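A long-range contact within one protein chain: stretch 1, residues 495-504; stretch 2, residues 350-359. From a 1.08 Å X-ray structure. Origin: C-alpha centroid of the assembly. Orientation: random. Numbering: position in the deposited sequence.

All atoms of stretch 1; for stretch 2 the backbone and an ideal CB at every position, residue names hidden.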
# COMPACT_ATOMS: atom_id res chain seq x y z
N GLY A 495 -7.02 22.91 -21.82
CA GLY A 495 -7.83 22.96 -20.62
C GLY A 495 -9.28 22.59 -20.83
O GLY A 495 -9.89 21.97 -19.96
N VAL A 496 -9.86 22.98 -21.95
CA VAL A 496 -11.24 22.60 -22.23
C VAL A 496 -11.34 21.06 -22.23
O VAL A 496 -12.31 20.51 -21.69
CB VAL A 496 -11.74 23.17 -23.57
CG1 VAL A 496 -13.19 22.80 -23.80
CG2 VAL A 496 -11.59 24.68 -23.64
N VAL A 497 -10.38 20.40 -22.87
CA VAL A 497 -10.40 18.95 -22.94
C VAL A 497 -10.24 18.34 -21.55
O VAL A 497 -10.96 17.39 -21.19
CB VAL A 497 -9.33 18.47 -23.92
CG1 VAL A 497 -9.21 16.95 -23.91
CG2 VAL A 497 -9.61 19.01 -25.33
N ASN A 498 -9.29 18.85 -20.75
CA ASN A 498 -9.10 18.32 -19.41
C ASN A 498 -10.39 18.48 -18.57
O ASN A 498 -10.83 17.55 -17.88
CB ASN A 498 -7.93 18.98 -18.74
CG ASN A 498 -6.62 18.71 -19.43
OD1 ASN A 498 -6.45 17.67 -20.08
ND2 ASN A 498 -5.65 19.60 -19.22
N PHE A 499 -10.95 19.68 -18.62
CA PHE A 499 -12.14 20.00 -17.85
C PHE A 499 -13.31 19.13 -18.32
O PHE A 499 -14.03 18.56 -17.48
CB PHE A 499 -12.49 21.48 -18.06
CG PHE A 499 -13.75 21.91 -17.37
CD1 PHE A 499 -14.97 21.94 -18.02
CD2 PHE A 499 -13.74 22.34 -16.06
CE1 PHE A 499 -16.14 22.32 -17.37
CE2 PHE A 499 -14.90 22.73 -15.42
CZ PHE A 499 -16.08 22.72 -16.08
N GLY A 500 -13.52 19.03 -19.62
CA GLY A 500 -14.66 18.28 -20.11
C GLY A 500 -14.61 16.81 -19.77
O GLY A 500 -15.62 16.24 -19.35
N HIS A 501 -13.46 16.19 -19.89
CA HIS A 501 -13.37 14.78 -19.54
C HIS A 501 -13.59 14.55 -18.07
O HIS A 501 -14.20 13.56 -17.67
CB HIS A 501 -12.08 14.13 -20.05
CG HIS A 501 -12.14 13.79 -21.50
ND1 HIS A 501 -13.03 12.87 -22.01
CD2 HIS A 501 -11.47 14.31 -22.55
CE1 HIS A 501 -12.87 12.81 -23.32
NE2 HIS A 501 -11.95 13.69 -23.68
N GLU A 502 -13.04 15.43 -17.22
CA GLU A 502 -13.29 15.30 -15.81
C GLU A 502 -14.77 15.44 -15.48
O GLU A 502 -15.29 14.77 -14.57
CB GLU A 502 -12.42 16.27 -15.02
CG GLU A 502 -10.96 15.84 -14.98
CD GLU A 502 -10.68 14.60 -14.14
OE1 GLU A 502 -11.41 14.36 -13.22
OE2 GLU A 502 -9.65 13.95 -14.40
N LEU A 503 -15.44 16.36 -16.15
CA LEU A 503 -16.84 16.63 -15.89
C LEU A 503 -17.71 15.45 -16.32
O LEU A 503 -18.58 14.99 -15.54
CB LEU A 503 -17.27 17.92 -16.55
CG LEU A 503 -18.71 18.36 -16.23
CD1 LEU A 503 -18.98 18.40 -14.75
CD2 LEU A 503 -18.95 19.72 -16.88
N VAL A 504 -17.49 14.96 -17.52
CA VAL A 504 -18.21 13.75 -17.98
C VAL A 504 -17.93 12.60 -17.04
O VAL A 504 -18.85 11.88 -16.60
CB VAL A 504 -17.79 13.40 -19.44
CG1 VAL A 504 -18.36 12.04 -19.82
CG2 VAL A 504 -18.23 14.47 -20.38
N UNK A 350 -16.14 33.36 -15.49
CA UNK A 350 -15.28 32.97 -16.60
C UNK A 350 -15.53 31.54 -17.10
O UNK A 350 -15.25 31.25 -18.25
CB UNK A 350 -13.82 33.11 -16.18
N UNK A 351 -16.05 30.64 -16.23
CA UNK A 351 -16.39 29.28 -16.66
C UNK A 351 -17.73 29.15 -17.41
O UNK A 351 -18.04 28.09 -17.94
CB UNK A 351 -16.42 28.37 -15.43
N UNK A 352 -18.52 30.22 -17.45
CA UNK A 352 -19.86 30.10 -18.02
C UNK A 352 -19.86 29.75 -19.49
O UNK A 352 -20.71 28.95 -19.93
CB UNK A 352 -20.63 31.41 -17.82
N UNK A 353 -18.98 30.35 -20.30
CA UNK A 353 -19.07 30.10 -21.73
C UNK A 353 -18.73 28.65 -22.10
O UNK A 353 -19.29 28.11 -23.05
CB UNK A 353 -18.14 31.06 -22.48
N UNK A 354 -17.86 28.03 -21.30
CA UNK A 354 -17.50 26.64 -21.53
C UNK A 354 -18.71 25.76 -21.24
O UNK A 354 -19.08 24.89 -22.05
CB UNK A 354 -16.31 26.23 -20.67
N UNK A 355 -19.36 25.96 -20.10
CA UNK A 355 -20.57 25.19 -19.80
C UNK A 355 -21.64 25.38 -20.87
O UNK A 355 -22.28 24.40 -21.30
CB UNK A 355 -21.13 25.59 -18.43
N UNK A 356 -21.81 26.62 -21.33
CA UNK A 356 -22.83 26.86 -22.34
C UNK A 356 -22.51 26.12 -23.64
O UNK A 356 -23.40 25.54 -24.26
CB UNK A 356 -22.97 28.36 -22.61
N UNK A 357 -21.24 26.10 -24.04
CA UNK A 357 -20.85 25.35 -25.22
C UNK A 357 -21.09 23.85 -25.09
O UNK A 357 -21.41 23.19 -26.09
CB UNK A 357 -19.37 25.61 -25.52
N UNK A 358 -21.03 23.32 -23.87
CA UNK A 358 -21.32 21.92 -23.61
C UNK A 358 -22.84 21.63 -23.54
O UNK A 358 -23.24 20.47 -23.37
CB UNK A 358 -20.65 21.50 -22.30
N UNK A 359 -23.66 22.67 -23.67
CA UNK A 359 -25.10 22.52 -23.59
C UNK A 359 -25.64 22.50 -22.18
O UNK A 359 -26.78 22.06 -21.96
CB UNK A 359 -25.52 21.23 -24.31

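Stretch 1 is a continuous helix that presents Val-496, Phe-499, Gly-500 and Leu-503 to the second segment, an apolar strip with no side-chain charge. The two helix axes come no closer than 11.7 Å and cross at -61°, so sizeable side chains are needed to fill the gap.

Position 350 lies out of reach of this strip, and the visible atoms leave its choice open; it is Thr-350.

At 351, CA-to-CB points toward stretch 1, but nothing of that stretch lies within 5.5 Å of the ideal CB. A long apolar or aromatic side chain could bridge the distance to the Phe-499 ring. The residue is Tyr-351, with chi1 in m, whose CE1 lies 3.9 Å from Phe-499 CE2. The ring centroids are 5.5 Å apart with planes at 45°, an oblique aromatic pair; the hydroxyl is hydrogen-bonded elsewhere in the structure.

Positions 352 and 353 are out of reach, and many helix-compatible residues would serve. They are Met-352 and Asn-353.

At 354, CA-to-CB points toward stretch 1, its CA 7.5 Å from the CA of Val-496 and its ideal CB 5.1 Å from Phe-499 CE1. A flexible, medium-to-long apolar side chain, such as methionine or leucine, would suit. Met-354 is found, and its terminal chi3 near 53° brings the methyl over the face of the Phe-499 ring: CE is 3.8 Å from the ring centroid, a CH-pi contact. Its SD also lies 3.8 Å from Val-496 CG1.

At 355 the CA-to-CB bond runs sideways, so only a side chain with some length can reach Phe-499 and Leu-503; leucine or methionine would be reasonable. In Leu-355, CD2 lies 4.1 Å from Phe-499 CE1, at the ring edge, and 4.1 Å from Leu-503 CD2.

Positions 356 and 357 make no contact and could be polar. They are Lys-356 and Ser-357.

Position 358 again points toward stretch 1, where Gly-500 offers no side chain and leaves room between Val-496 and Leu-503. A large apolar group, aromatic or long aliphatic, would fill it. Phe-358 does so: CE2 is 3.9 Å from Gly-500 CA and 3.7 Å from Phe-499 CD1, while CE1 meets Val-496 CG1 at 4.0 Å. A CB on Gly-500 would sit only 3.4 Å from Phe-358 CZ, a tight fit.

Position 359 has positive phi (83°) in a Schellman motif, its N hydrogen-bonded to the carbonyl O of 356 at 2.9 Å. A CB would jam against the preceding carbonyl, so glycine is strongly favoured, and Gly-359 is present.

Stretch 2 (350-359) TYMNMLKSFG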
# COMPACT_ATOMS: atom_id res chain seq x y z
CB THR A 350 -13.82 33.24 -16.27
OG1 THR A 350 -13.49 32.55 -15.08
CG2 THR A 350 -13.56 34.71 -16.17
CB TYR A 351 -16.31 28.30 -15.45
CG TYR A 351 -14.88 27.85 -15.23
CD1 TYR A 351 -14.47 26.63 -15.73
CD2 TYR A 351 -13.96 28.65 -14.58
CE1 TYR A 351 -13.15 26.25 -15.63
CE2 TYR A 351 -12.62 28.27 -14.46
CZ TYR A 351 -12.21 27.06 -14.98
OH TYR A 351 -10.91 26.66 -14.95
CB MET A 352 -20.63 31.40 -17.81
CG MET A 352 -21.15 31.53 -16.38
SD MET A 352 -22.01 33.08 -16.11
CE MET A 352 -22.72 32.75 -14.50
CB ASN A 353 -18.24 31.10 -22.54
CG ASN A 353 -16.73 30.79 -22.55
OD1 ASN A 353 -16.25 30.02 -23.37
ND2 ASN A 353 -15.99 31.38 -21.65
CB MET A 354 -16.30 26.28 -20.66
CG MET A 354 -15.85 24.85 -20.88
SD MET A 354 -14.12 24.55 -20.57
CE MET A 354 -13.90 25.20 -18.91
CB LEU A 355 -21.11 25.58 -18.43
CG LEU A 355 -20.21 25.16 -17.26
CD1 LEU A 355 -20.79 25.66 -15.96
CD2 LEU A 355 -20.01 23.66 -17.20
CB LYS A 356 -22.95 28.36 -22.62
CG LYS A 356 -24.11 28.69 -23.55
CD LYS A 356 -24.35 30.18 -23.67
CE LYS A 356 -25.49 30.47 -24.65
NZ LYS A 356 -25.52 31.93 -24.93
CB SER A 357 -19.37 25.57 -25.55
OG SER A 357 -19.14 26.90 -25.96
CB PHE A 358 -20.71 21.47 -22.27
CG PHE A 358 -19.19 21.45 -22.18
CD1 PHE A 358 -18.35 21.75 -23.26
CD2 PHE A 358 -18.62 21.12 -20.98
CE1 PHE A 358 -16.98 21.69 -23.08
CE2 PHE A 358 -17.26 21.07 -20.81
CZ PHE A 358 -16.44 21.36 -21.87
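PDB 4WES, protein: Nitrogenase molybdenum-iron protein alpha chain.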